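PDB 3K01: Acarbose/maltose binding protein GacH from Streptomyces glaucescens, which binds acarbose and an acarbose homolog, and probably maltose, as the solute receptor of an ABC transporter. Local coordinates for residues T29-D34 and A84-R89; A46-F51 and Y313-Y318; A72-A77 and I101-P106; M88-A93 and N299-A304. All blocks are in the same frame, centred on the assembly; numbering follows the deposited sequence. Where two conformers were deposited one is given.

How the interactions relate
Strand 87-91 is common to interactions 1 and 4, and the other two pack beside it. Interaction 1 pairs this strand with parallel strand 28-34, and interaction 4 pairs it with antiparallel strand 293-302; the two share Met88 and Arg89, and their centres lie about 9 Å apart. Interaction 2 packs helix 309-320 and the residues around the close of helix 41-49 over the sheet surface bearing Phe32 and Val87, with Phe32 CG 3.7 Å from Phe315 CE2. Interaction 3 lies by Trp33 and Pro85, where Pro85 CD is 3.7 Å from Phe74 CD1. Its loop also joins interaction 4, Ala105 N lying 2.8 Å from Val302 O. All four lie in the same alpha/beta lobe.

Interaction 1. Residues T29-D34 and A84-R89; sequences TVTFWD and APDVMR
Asp86 OD2 is gripped by two donors: Thr31 N donates to it at 2.8 Å with an N-H...O angle of 179°, meeting its anti lone pair, and a water that also bonds Thr31 OG1 donates to it. A second water donates to both Asp86 OD1 and Thr29 O, while Ser306 gives OD1 a further partner. The carboxylate thus stands in for a strand acceptor just before the regular ladder begins. From there the pairing is parallel: Val87 N donates to Thr31 O, Trp33 N to Val87 O at 3.0 Å, and Arg89 N to Trp33 O with an N-H...O angle of 167°.

On one surface Pro85 lies flat against the Trp33 indole. Its CD sits 3.5 Å from the centroid of the six-membered ring and only 3° off the ring normal, a well-centred CH-pi contact. Met88 SD approaches the same ring obliquely and touches Trp33 CB at 3.8 Å. Phe32 and Val87 occupy the other surface, where Val87 CG1 meets Phe32 CD1 at 3.8 Å.

At the far end Asp34 OD1 stands 3.9 Å from Arg89 NE, well out of the guanidinium plane, so this long salt bridge is electrostatic only. Tyr62 and Ser36 hold Asp34 OD2. Directional bonding therefore fixes the strand register, and charge attraction between Asp34 and Arg89 is probably a minor addition, the arginine having hydrogen bonds to Gln138 and Thr35.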
loop_
_atom_site.group_PDB
_atom_site.type_symbol
_atom_site.label_atom_id
_atom_site.label_comp_id
_atom_site.label_asym_id
_atom_site.label_seq_id
_atom_site.Cartn_x
_atom_site.Cartn_y
_atom_site.Cartn_z
ATOM N N THR A 29 14.274 -6.946 27.759
ATOM C CA THR A 29 14.579 -6.062 26.632
ATOM C C THR A 29 13.581 -6.316 25.519
ATOM O O THR A 29 13.185 -7.462 25.278
ATOM C CB THR A 29 15.988 -6.346 26.109
ATOM O OG1 THR A 29 16.937 -6.050 27.140
ATOM C CG2 THR A 29 16.318 -5.497 24.879
ATOM N N VAL A 30 13.140 -5.234 24.869
ATOM C CA VAL A 30 12.423 -5.350 23.590
ATOM C C VAL A 30 13.194 -4.538 22.556
ATOM O O VAL A 30 13.196 -3.307 22.619
ATOM C CB VAL A 30 10.958 -4.862 23.671
ATOM C CG1 VAL A 30 10.310 -4.890 22.263
ATOM C CG2 VAL A 30 10.132 -5.714 24.641
ATOM N N THR A 31 13.846 -5.243 21.635
ATOM C CA THR A 31 14.520 -4.594 20.513
ATOM C C THR A 31 13.525 -4.459 19.379
ATOM O O THR A 31 12.926 -5.462 18.952
ATOM C CB THR A 31 15.757 -5.377 20.082
ATOM O OG1 THR A 31 16.692 -5.393 21.181
ATOM C CG2 THR A 31 16.415 -4.731 18.865
ATOM N N PHE A 32 13.318 -3.217 18.941
ATOM C CA PHE A 32 12.339 -2.900 17.897
ATOM C C PHE A 32 13.052 -2.351 16.677
ATOM O O PHE A 32 13.749 -1.342 16.786
ATOM C CB PHE A 32 11.331 -1.867 18.439
ATOM C CG PHE A 32 10.402 -1.260 17.389
ATOM C CD1 PHE A 32 9.794 -2.043 16.397
ATOM C CD2 PHE A 32 10.106 0.098 17.425
ATOM C CE1 PHE A 32 8.943 -1.478 15.450
ATOM C CE2 PHE A 32 9.260 0.666 16.500
ATOM C CZ PHE A 32 8.662 -0.112 15.515
ATOM N N TRP A 33 12.889 -3.013 15.527
ATOM C CA TRP A 33 13.401 -2.478 14.259
ATOM C C TRP A 33 12.298 -1.774 13.503
ATOM O O TRP A 33 11.317 -2.399 13.063
ATOM C CB TRP A 33 13.984 -3.591 13.398
ATOM C CG TRP A 33 15.318 -4.110 13.857
ATOM C CD1 TRP A 33 15.990 -3.792 15.023
ATOM C CD2 TRP A 33 16.136 -5.065 13.173
ATOM N NE1 TRP A 33 17.181 -4.487 15.081
ATOM C CE2 TRP A 33 17.281 -5.289 13.974
ATOM C CE3 TRP A 33 16.008 -5.765 11.966
ATOM C CZ2 TRP A 33 18.305 -6.158 13.582
ATOM C CZ3 TRP A 33 17.022 -6.650 11.593
ATOM C CH2 TRP A 33 18.143 -6.843 12.407
ATOM N N ASP A 34 12.457 -0.451 13.398
ATOM C CA ASP A 34 11.539 0.432 12.695
ATOM C C ASP A 34 12.103 0.774 11.327
ATOM O O ASP A 34 13.314 0.908 11.166
ATOM C CB ASP A 34 11.369 1.698 13.531
ATOM C CG ASP A 34 10.461 2.723 12.883
ATOM O OD1 ASP A 34 9.560 2.354 12.094
ATOM O OD2 ASP A 34 10.670 3.922 13.178
ATOM N N ALA A 84 18.617 -10.870 15.848
ATOM C CA ALA A 84 17.288 -10.527 15.343
ATOM C C ALA A 84 16.555 -9.673 16.373
ATOM O O ALA A 84 16.716 -9.848 17.585
ATOM C CB ALA A 84 16.479 -11.780 15.024
ATOM N N PRO A 85 15.713 -8.752 15.910
ATOM C CA PRO A 85 14.946 -7.928 16.845
ATOM C C PRO A 85 13.863 -8.771 17.488
ATOM O O PRO A 85 13.519 -9.833 16.971
ATOM C CB PRO A 85 14.334 -6.854 15.938
ATOM C CG PRO A 85 14.152 -7.580 14.624
ATOM C CD PRO A 85 15.381 -8.436 14.504
ATOM N N ASP A 86 13.320 -8.300 18.607
ATOM C CA ASP A 86 12.114 -8.913 19.158
ATOM C C ASP A 86 10.873 -8.551 18.334
ATOM O O ASP A 86 9.988 -9.382 18.143
ATOM C CB ASP A 86 11.934 -8.513 20.614
ATOM C CG ASP A 86 13.108 -8.919 21.442
ATOM O OD1 ASP A 86 13.282 -10.143 21.627
ATOM O OD2 ASP A 86 13.885 -8.021 21.843
ATOM N N VAL A 87 10.812 -7.276 17.921
ATOM C CA VAL A 87 9.674 -6.771 17.191
ATOM C C VAL A 87 10.169 -6.139 15.894
ATOM O O VAL A 87 11.106 -5.346 15.895
ATOM C CB VAL A 87 8.898 -5.750 18.028
ATOM C CG1 VAL A 87 7.773 -5.099 17.201
ATOM C CG2 VAL A 87 8.309 -6.432 19.287
ATOM N N MET A 88 9.506 -6.503 14.802
ATOM C CA MET A 88 9.920 -6.052 13.457
ATOM C C MET A 88 8.749 -5.319 12.824
ATOM O O MET A 88 7.642 -5.872 12.718
ATOM C CB MET A 88 10.269 -7.311 12.632
ATOM C CG MET A 88 10.673 -7.089 11.176
ATOM S SD MET A 88 12.180 -6.104 11.108
ATOM C CE MET A 88 12.194 -5.630 9.367
ATOM N N ARG A 89 9.000 -4.095 12.350
ATOM C CA ARG A 89 7.990 -3.414 11.516
ATOM C C ARG A 89 7.936 -4.131 10.159
ATOM O O ARG A 89 8.969 -4.284 9.496
ATOM C CB ARG A 89 8.302 -1.937 11.351
ATOM C CG ARG A 89 7.086 -1.158 10.957
ATOM C CD ARG A 89 7.437 0.182 10.409
ATOM N NE ARG A 89 6.315 1.110 10.329
ATOM C CZ ARG A 89 6.312 2.186 9.538
ATOM N NH1 ARG A 89 7.358 2.435 8.758
ATOM N NH2 ARG A 89 5.281 3.008 9.553
HETATM O O HOH W 1 14.450 -9.978 24.473
HETATM O O HOH W 2 16.581 -7.934 22.051
#

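Interaction 2. Residues A46-F51 and Y313-Y318; sequences ALAEGF and YAFVKY
Phe51 and Tyr318 both hold CG anti to their backbone N (chi1 -177° and 164°), which sends the two side chains alongside one another from opposite ends; Phe315 takes the same first torsion (-178°) and comes edge-on to one face of the Phe51 ring. The phenylalanines form a T-shaped pair, with centroids 5.3 Å apart, and Phe315 CD1 reaches Phe51 CG at 3.7 Å. Phe315 CA also lies over the Phe51 face as a CH-pi donor. At the Phe51 rim, CZ meets Ala314 CB, whereas CD1 lies 3.7 Å from Tyr318 CB.

Tyr318 lies obliquely to Phe51, their centroids 5.6 Å apart. Its hydroxyl donates to Leu47 O over 2.7 Å, the carbonyl oxygen lying in the plane of the phenol ring at its edge. Gly50 backs this hydroxyl closely, its C being 3.5 Å from Tyr318 OH. The Phe315 ring continues to the opposing helix, where CZ touches Ala48 CB at 3.8 Å and the edge of the ring meets Ala48 O.

Phe32 extends the aromatic cluster onto the sheet, and Val58 and Val60 also pack on Phe51. One directed phenol bond ties helix 309-320 to the carbonyl of Leu47 in helix 41-49, so a largely apolar interface gains a fixed polar anchor. The edge-to-face and CH-pi contacts are consistent with weak electrostatic complementarity between ring hydrogens and pi faces.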
loop_
_atom_site.group_PDB
_atom_site.type_symbol
_atom_site.label_atom_id
_atom_site.label_comp_id
_atom_site.label_asym_id
_atom_site.label_seq_id
_atom_site.Cartn_x
_atom_site.Cartn_y
_atom_site.Cartn_z
ATOM N N ALA A 46 10.350 8.079 19.854
ATOM C CA ALA A 46 9.718 8.581 21.073
ATOM C C ALA A 46 8.490 7.758 21.431
ATOM O O ALA A 46 8.260 7.450 22.610
ATOM C CB ALA A 46 9.376 10.054 20.936
ATOM N N LEU A 47 7.678 7.397 20.425
ATOM C CA LEU A 47 6.505 6.559 20.693
ATOM C C LEU A 47 6.936 5.197 21.242
ATOM O O LEU A 47 6.391 4.734 22.244
ATOM C CB LEU A 47 5.670 6.379 19.414
ATOM C CG LEU A 47 4.926 7.620 18.937
ATOM C CD1 LEU A 47 4.322 7.409 17.555
ATOM C CD2 LEU A 47 3.841 7.966 19.937
ATOM N N ALA A 48 7.932 4.582 20.622
ATOM C CA ALA A 48 8.398 3.270 21.077
ATOM C C ALA A 48 8.914 3.343 22.509
ATOM O O ALA A 48 8.572 2.506 23.348
ATOM C CB ALA A 48 9.452 2.747 20.151
ATOM N N GLU A 49 9.705 4.363 22.803
ATOM C CA GLU A 49 10.286 4.492 24.125
ATOM C C GLU A 49 9.216 4.844 25.161
ATOM O O GLU A 49 9.383 4.556 26.349
ATOM C CB GLU A 49 11.481 5.467 24.108
ATOM C CG GLU A 49 12.683 4.884 23.359
ATOM C CD GLU A 49 13.838 5.848 23.128
ATOM O OE1 GLU A 49 13.676 7.059 23.405
ATOM O OE2 GLU A 49 14.892 5.392 22.617
ATOM N N GLY A 50 8.101 5.433 24.723
ATOM C CA GLY A 50 6.980 5.704 25.595
ATOM C C GLY A 50 6.400 4.449 26.241
ATOM O O GLY A 50 5.701 4.541 27.258
ATOM N N PHE A 51 6.660 3.279 25.664
ATOM C CA PHE A 51 6.221 2.013 26.273
ATOM C C PHE A 51 6.757 1.916 27.706
ATOM O O PHE A 51 6.113 1.327 28.598
ATOM C CB PHE A 51 6.729 0.848 25.420
ATOM C CG PHE A 51 6.288 -0.516 25.889
ATOM C CD1 PHE A 51 4.966 -0.918 25.772
ATOM C CD2 PHE A 51 7.221 -1.420 26.388
ATOM C CE1 PHE A 51 4.564 -2.198 26.162
ATOM C CE2 PHE A 51 6.836 -2.711 26.792
ATOM C CZ PHE A 51 5.489 -3.100 26.666
ATOM N N TYR A 313 4.667 -9.081 23.045
ATOM C CA TYR A 313 3.225 -9.051 22.808
ATOM C C TYR A 313 2.658 -7.722 23.296
ATOM O O TYR A 313 1.853 -7.082 22.608
ATOM C CB TYR A 313 2.530 -10.159 23.597
ATOM C CG TYR A 313 2.890 -11.584 23.223
ATOM C CD1 TYR A 313 3.292 -11.937 21.931
ATOM C CD2 TYR A 313 2.821 -12.595 24.185
ATOM C CE1 TYR A 313 3.614 -13.259 21.617
ATOM C CE2 TYR A 313 3.136 -13.905 23.879
ATOM C CZ TYR A 313 3.544 -14.239 22.605
ATOM O OH TYR A 313 3.857 -15.544 22.303
ATOM N N ALA A 314 3.062 -7.302 24.501
ATOM C CA ALA A 314 2.560 -6.069 25.056
ATOM C C ALA A 314 3.045 -4.850 24.250
ATOM O O ALA A 314 2.293 -3.874 24.065
ATOM C CB ALA A 314 2.980 -5.949 26.522
ATOM N N PHE A 315 4.271 -4.915 23.752
ATOM C CA PHE A 315 4.790 -3.801 22.963
ATOM C C PHE A 315 4.014 -3.619 21.645
ATOM O O PHE A 315 3.661 -2.489 21.283
ATOM C CB PHE A 315 6.273 -4.017 22.675
ATOM C CG PHE A 315 6.905 -2.889 21.892
ATOM C CD1 PHE A 315 7.301 -1.730 22.535
ATOM C CD2 PHE A 315 7.075 -2.998 20.522
ATOM C CE1 PHE A 315 7.881 -0.684 21.821
ATOM C CE2 PHE A 315 7.661 -1.960 19.791
ATOM C CZ PHE A 315 8.061 -0.798 20.445
ATOM N N VAL A 316 3.742 -4.707 20.931
ATOM C CA VAL A 316 2.992 -4.557 19.677
ATOM C C VAL A 316 1.561 -4.139 19.945
ATOM O O VAL A 316 1.004 -3.367 19.172
ATOM C CB VAL A 316 3.091 -5.774 18.729
ATOM C CG1 VAL A 316 4.546 -6.098 18.429
ATOM C CG2 VAL A 316 2.337 -6.996 19.249
ATOM N N LYS A 317 0.971 -4.595 21.046
ATOM C CA LYS A 317 -0.340 -4.104 21.421
ATOM C C LYS A 317 -0.308 -2.590 21.659
ATOM O O LYS A 317 -1.183 -1.861 21.165
ATOM C CB LYS A 317 -0.879 -4.843 22.659
ATOM C CG LYS A 317 -2.134 -4.258 23.248
ATOM C CD LYS A 317 -2.486 -5.024 24.516
ATOM C CE LYS A 317 -3.716 -4.438 25.141
ATOM N NZ LYS A 317 -4.073 -5.139 26.413
ATOM N N TYR A 318 0.683 -2.125 22.415
ATOM C CA TYR A 318 0.862 -0.697 22.634
ATOM C C TYR A 318 1.064 0.075 21.326
ATOM O O TYR A 318 0.381 1.079 21.092
ATOM C CB TYR A 318 2.045 -0.494 23.582
ATOM C CG TYR A 318 2.591 0.915 23.607
ATOM C CD1 TYR A 318 1.932 1.932 24.298
ATOM C CD2 TYR A 318 3.754 1.224 22.913
ATOM C CE1 TYR A 318 2.442 3.227 24.310
ATOM C CE2 TYR A 318 4.267 2.518 22.917
ATOM C CZ TYR A 318 3.600 3.493 23.612
ATOM O OH TYR A 318 4.106 4.797 23.600
#

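Interaction 3. Residues A72-A77 and I101-P106; sequences AKFKNA and IGYLAP
The turn that follows helix 92-100 closes with a Schellman motif, in which Gly102 is the C-prime residue and Tyr103 N returns to Phe98 O; the same Tyr103 then packs on Phe74 and Lys75 of helix 67-79. The Phe74 and Tyr103 side chains run antiparallel, one beside the other, bringing Phe74 CE2 to 3.8 Å from Tyr103 CB. The end of the Phe74 ring continues onto Leu104, with Phe74 CZ 4.1 Å from Leu104 CD2.

Lys75 runs fully extended beyond CG and passes roughly perpendicular to Ile101 and Tyr103. Its aliphatic part does the touching: Lys75 CE lies 3.8 Å from Ile101 CD1, while its ammonium forms a salt bridge with Asp97. A water 2.6 Å from Tyr103 OH, in the phenol plane at the ring edge, donates weakly to Lys75 O at 3.3 Å, so the polar link is indirect.

Phe98 of helix 92-100 packs on Phe74, Lys75 and Leu104, filling in beside this contact. Backbone bonds join Tyr103 to Ala304 and Ala105 to Val302. The loop thus lies between helix 67-79, which it meets through side chains, and the chain around Val302 to Ala304, which it meets through its backbone.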
loop_
_atom_site.group_PDB
_atom_site.type_symbol
_atom_site.label_atom_id
_atom_site.label_comp_id
_atom_site.label_asym_id
_atom_site.label_seq_id
_atom_site.Cartn_x
_atom_site.Cartn_y
_atom_site.Cartn_z
ATOM N N ALA A 72 15.913 -7.910 4.010
ATOM C CA ALA A 72 17.107 -8.735 4.002
ATOM C C ALA A 72 17.808 -8.753 5.366
ATOM O O ALA A 72 18.277 -9.795 5.803
ATOM C CB ALA A 72 18.067 -8.274 2.907
ATOM N N LYS A 73 17.861 -7.614 6.042
ATOM C CA LYS A 73 18.532 -7.561 7.338
ATOM C C LYS A 73 17.834 -8.494 8.333
ATOM O O LYS A 73 18.477 -9.223 9.084
ATOM C CB LYS A 73 18.547 -6.125 7.855
ATOM C CG LYS A 73 19.450 -5.887 9.057
ATOM C CD LYS A 73 19.248 -4.495 9.643
ATOM C CE LYS A 73 20.139 -4.211 10.867
ATOM N NZ LYS A 73 21.583 -4.245 10.551
ATOM N N PHE A 74 16.500 -8.494 8.304
ATOM C CA PHE A 74 15.737 -9.313 9.244
ATOM C C PHE A 74 15.909 -10.784 8.908
ATOM O O PHE A 74 16.173 -11.613 9.796
ATOM C CB PHE A 74 14.250 -8.931 9.263
ATOM C CG PHE A 74 13.424 -9.809 10.155
ATOM C CD1 PHE A 74 13.518 -9.664 11.534
ATOM C CD2 PHE A 74 12.590 -10.790 9.628
ATOM C CE1 PHE A 74 12.752 -10.464 12.386
ATOM C CE2 PHE A 74 11.829 -11.605 10.470
ATOM C CZ PHE A 74 11.925 -11.438 11.854
ATOM N N LYS A 75 15.813 -11.121 7.623
ATOM C CA LYS A 75 15.986 -12.517 7.244
ATOM C C LYS A 75 17.372 -13.034 7.588
ATOM O O LYS A 75 17.518 -14.179 8.005
ATOM C CB LYS A 75 15.697 -12.703 5.756
ATOM C CG LYS A 75 14.229 -12.607 5.417
ATOM C CD LYS A 75 14.019 -12.907 3.927
ATOM C CE LYS A 75 12.546 -12.867 3.586
ATOM N NZ LYS A 75 12.310 -13.177 2.145
ATOM N N ASN A 76 18.385 -12.212 7.383
ATOM C CA ASN A 76 19.751 -12.631 7.685
ATOM C C ASN A 76 19.986 -12.849 9.176
ATOM O O ASN A 76 20.649 -13.807 9.566
ATOM C CB ASN A 76 20.761 -11.625 7.130
ATOM C CG ASN A 76 20.794 -11.633 5.610
ATOM O OD1 ASN A 76 20.361 -12.599 4.970
ATOM N ND2 ASN A 76 21.273 -10.543 5.030
ATOM N N ALA A 77 19.444 -11.961 9.999
ATOM C CA ALA A 77 19.611 -12.096 11.452
ATOM C C ALA A 77 18.871 -13.324 11.950
ATOM O O ALA A 77 19.426 -14.138 12.685
ATOM C CB ALA A 77 19.110 -10.852 12.170
ATOM N N ILE A 101 8.635 -18.583 6.124
ATOM C CA ILE A 101 9.967 -19.165 6.401
ATOM C C ILE A 101 10.260 -19.283 7.895
ATOM O O ILE A 101 11.399 -19.465 8.310
ATOM C CB ILE A 101 11.095 -18.463 5.629
ATOM C CG1 ILE A 101 11.136 -16.968 5.956
ATOM C CG2 ILE A 101 10.898 -18.680 4.123
ATOM C CD1 ILE A 101 12.277 -16.235 5.253
ATOM N N GLY A 102 9.191 -19.243 8.686
ATOM C CA GLY A 102 9.285 -19.647 10.086
ATOM C C GLY A 102 9.803 -18.568 11.020
ATOM O O GLY A 102 10.175 -18.850 12.172
ATOM N N TYR A 103 9.866 -17.310 10.585
ATOM C CA TYR A 103 10.506 -16.282 11.413
ATOM C C TYR A 103 9.582 -15.432 12.298
ATOM O O TYR A 103 10.091 -14.592 13.057
ATOM C CB TYR A 103 11.329 -15.343 10.536
ATOM C CG TYR A 103 12.518 -15.954 9.844
ATOM C CD1 TYR A 103 13.160 -17.088 10.341
ATOM C CD2 TYR A 103 13.032 -15.349 8.708
ATOM C CE1 TYR A 103 14.284 -17.620 9.642
ATOM C CE2 TYR A 103 14.131 -15.857 8.038
ATOM C CZ TYR A 103 14.745 -16.976 8.512
ATOM O OH TYR A 103 15.844 -17.504 7.848
ATOM N N LEU A 104 8.271 -15.652 12.207
ATOM C CA LEU A 104 7.320 -14.885 13.019
ATOM C C LEU A 104 6.611 -15.726 14.050
ATOM O O LEU A 104 6.168 -16.840 13.752
ATOM C CB LEU A 104 6.311 -14.121 12.138
ATOM C CG LEU A 104 6.901 -13.156 11.101
ATOM C CD1 LEU A 104 5.769 -12.388 10.420
ATOM C CD2 LEU A 104 7.912 -12.207 11.728
ATOM N N ALA A 105 6.480 -15.170 15.249
ATOM C CA ALA A 105 5.711 -15.839 16.305
ATOM C C ALA A 105 4.222 -15.746 16.020
ATOM O O ALA A 105 3.719 -14.679 15.673
ATOM C CB ALA A 105 5.999 -15.162 17.644
ATOM N N PRO A 106 3.476 -16.843 16.182
ATOM C CA PRO A 106 2.023 -16.709 16.013
ATOM C C PRO A 106 1.409 -15.973 17.201
ATOM O O PRO A 106 1.843 -16.158 18.342
ATOM C CB PRO A 106 1.550 -18.168 15.993
ATOM C CG PRO A 106 2.565 -18.902 16.831
ATOM C CD PRO A 106 3.886 -18.227 16.513
HETATM O O HOH W 3 16.789 -16.411 5.636
#

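Interaction 4. Residues M88-A93 and N299-A304; sequences MRTEVA and NLSVYA
Strands 88-91 and 299-302 run antiparallel but strongly twisted, their axes at 129° and 4.5 Å apart at closest approach. Met88 with Ser301 and Thr90 with Asn299 are hydrogen-bonded pairs, flanking the non-hydrogen-bonded pair of Arg89 and Leu300. Met88 N donates to Ser301 O at 2.8 Å, and Ser301 N returns a bond to Met88 O. The link from Thr90 N to Asn299 O is nearly straight at hydrogen, 177°, yet its donor stands above the carbonyl plane; Asn299 N to Thr90 O completes the four. Arg89 CA adds a CA-H...O contact of 3.5 Å to Asn299 O.

Thr90, Asn299 and Ser301 share one surface of the sheet. In one pair of conformers Thr90 OG1, set between its backbone N and carbonyl carbon (chi1 50°), can donate to Ser301 OG over 3.1 Å, and Thr90 CG2 lies 3.6 Å from Ser301 CB. Both residues have a second conformer, which makes this bond doubtful and the packing conditional. Ser301 OG also bonds Tyr134 O, reaching strand 132-148.

Beyond the strand, Glu91 takes the N-cap position of the following helix; in one of its two conformers its OE1 accepts from Ala93 N at 3.0 Å. A parallel strand leading straight into a helix while an antiparallel strand from far along the sequence joins its edge is characteristic of the alpha/beta lobes of periplasmic-type solute-binding proteins.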
loop_
_atom_site.group_PDB
_atom_site.type_symbol
_atom_site.label_atom_id
_atom_site.label_comp_id
_atom_site.label_asym_id
_atom_site.label_seq_id
_atom_site.Cartn_x
_atom_site.Cartn_y
_atom_site.Cartn_z
ATOM N N MET A 88 9.506 -6.503 14.802
ATOM C CA MET A 88 9.920 -6.052 13.457
ATOM C C MET A 88 8.749 -5.319 12.824
ATOM O O MET A 88 7.642 -5.872 12.718
ATOM C CB MET A 88 10.269 -7.311 12.632
ATOM C CG MET A 88 10.673 -7.089 11.176
ATOM S SD MET A 88 12.180 -6.104 11.108
ATOM C CE MET A 88 12.194 -5.630 9.367
ATOM N N ARG A 89 9.000 -4.095 12.350
ATOM C CA ARG A 89 7.990 -3.414 11.516
ATOM C C ARG A 89 7.936 -4.131 10.159
ATOM O O ARG A 89 8.969 -4.284 9.496
ATOM C CB ARG A 89 8.302 -1.937 11.351
ATOM C CG ARG A 89 7.086 -1.158 10.957
ATOM C CD ARG A 89 7.437 0.182 10.409
ATOM N NE ARG A 89 6.315 1.110 10.329
ATOM C CZ ARG A 89 6.312 2.186 9.538
ATOM N NH1 ARG A 89 7.358 2.435 8.758
ATOM N NH2 ARG A 89 5.281 3.008 9.553
ATOM N N THR A 90 6.736 -4.565 9.767
ATOM C CA THR A 90 6.575 -5.503 8.644
ATOM C C THR A 90 5.640 -4.935 7.600
ATOM O O THR A 90 4.493 -4.622 7.892
ATOM C CB THR A 90 5.995 -6.886 9.081
ATOM O OG1 THR A 90 4.816 -6.701 9.886
ATOM C CG2 THR A 90 7.023 -7.705 9.860
ATOM N N GLU A 91 6.119 -4.775 6.364
ATOM C CA GLU A 91 5.236 -4.273 5.327
ATOM C C GLU A 91 4.127 -5.306 5.143
ATOM O O GLU A 91 4.310 -6.473 5.486
ATOM C CB GLU A 91 6.036 -4.062 4.052
ATOM C CG GLU A 91 5.419 -3.091 3.075
ATOM C CD GLU A 91 4.697 -3.776 1.926
ATOM O OE1 GLU A 91 4.837 -5.014 1.731
ATOM O OE2 GLU A 91 3.994 -3.063 1.183
ATOM N N VAL A 92 2.966 -4.903 4.625
ATOM C CA VAL A 92 1.856 -5.848 4.551
ATOM C C VAL A 92 2.226 -7.176 3.861
ATOM O O VAL A 92 1.809 -8.245 4.318
ATOM C CB VAL A 92 0.584 -5.254 3.931
ATOM C CG1 VAL A 92 -0.048 -4.193 4.851
ATOM C CG2 VAL A 92 0.803 -4.697 2.506
ATOM N N ALA A 93 2.987 -7.130 2.773
ATOM C CA ALA A 93 3.383 -8.359 2.056
ATOM C C ALA A 93 4.450 -9.136 2.824
ATOM O O ALA A 93 4.630 -10.344 2.617
ATOM C CB ALA A 93 3.905 -8.037 0.652
ATOM N N ASN A 299 2.625 -3.245 9.383
ATOM C CA ASN A 299 2.172 -3.980 10.548
ATOM C C ASN A 299 3.354 -4.106 11.498
ATOM O O ASN A 299 4.484 -3.725 11.186
ATOM C CB ASN A 299 1.661 -5.356 10.089
ATOM C CG ASN A 299 0.435 -5.250 9.202
ATOM O OD1 ASN A 299 -0.339 -4.311 9.304
ATOM N ND2 ASN A 299 0.245 -6.232 8.334
ATOM N N LEU A 300 3.086 -4.714 12.650
ATOM C CA LEU A 300 4.133 -5.056 13.623
ATOM C C LEU A 300 4.063 -6.530 13.936
ATOM O O LEU A 300 2.983 -7.061 14.203
ATOM C CB LEU A 300 3.938 -4.281 14.917
ATOM C CG LEU A 300 3.921 -2.771 14.704
ATOM C CD1 LEU A 300 2.835 -2.114 15.554
ATOM C CD2 LEU A 300 5.301 -2.204 14.916
ATOM N N SER A 301 5.219 -7.181 13.876
ATOM C CA SER A 301 5.314 -8.615 14.117
ATOM C C SER A 301 6.356 -8.911 15.173
ATOM O O SER A 301 7.247 -8.100 15.438
ATOM C CB SER A 301 5.689 -9.320 12.820
ATOM O OG SER A 301 4.675 -9.116 11.858
ATOM N N VAL A 302 6.243 -10.084 15.770
ATOM C CA VAL A 302 7.146 -10.542 16.814
ATOM C C VAL A 302 8.009 -11.648 16.212
ATOM O O VAL A 302 7.490 -12.552 15.559
ATOM C CB VAL A 302 6.351 -11.065 18.015
ATOM C CG1 VAL A 302 7.302 -11.637 19.062
ATOM C CG2 VAL A 302 5.458 -9.960 18.634
ATOM N N TYR A 303 9.319 -11.549 16.411
ATOM C CA TYR A 303 10.233 -12.576 15.945
ATOM C C TYR A 303 9.991 -13.899 16.657
ATOM O O TYR A 303 9.886 -13.954 17.889
ATOM C CB TYR A 303 11.646 -12.071 16.155
ATOM C CG TYR A 303 12.739 -13.107 16.020
ATOM C CD1 TYR A 303 12.826 -13.943 14.896
ATOM C CD2 TYR A 303 13.693 -13.243 17.019
ATOM C CE1 TYR A 303 13.848 -14.890 14.784
ATOM C CE2 TYR A 303 14.733 -14.190 16.904
ATOM C CZ TYR A 303 14.787 -14.995 15.790
ATOM O OH TYR A 303 15.790 -15.956 15.679
ATOM N N ALA A 304 9.924 -14.978 15.886
ATOM C CA ALA A 304 9.607 -16.309 16.434
ATOM C C ALA A 304 10.566 -16.721 17.531
ATOM O O ALA A 304 10.161 -17.398 18.473
ATOM C CB ALA A 304 9.594 -17.360 15.322
#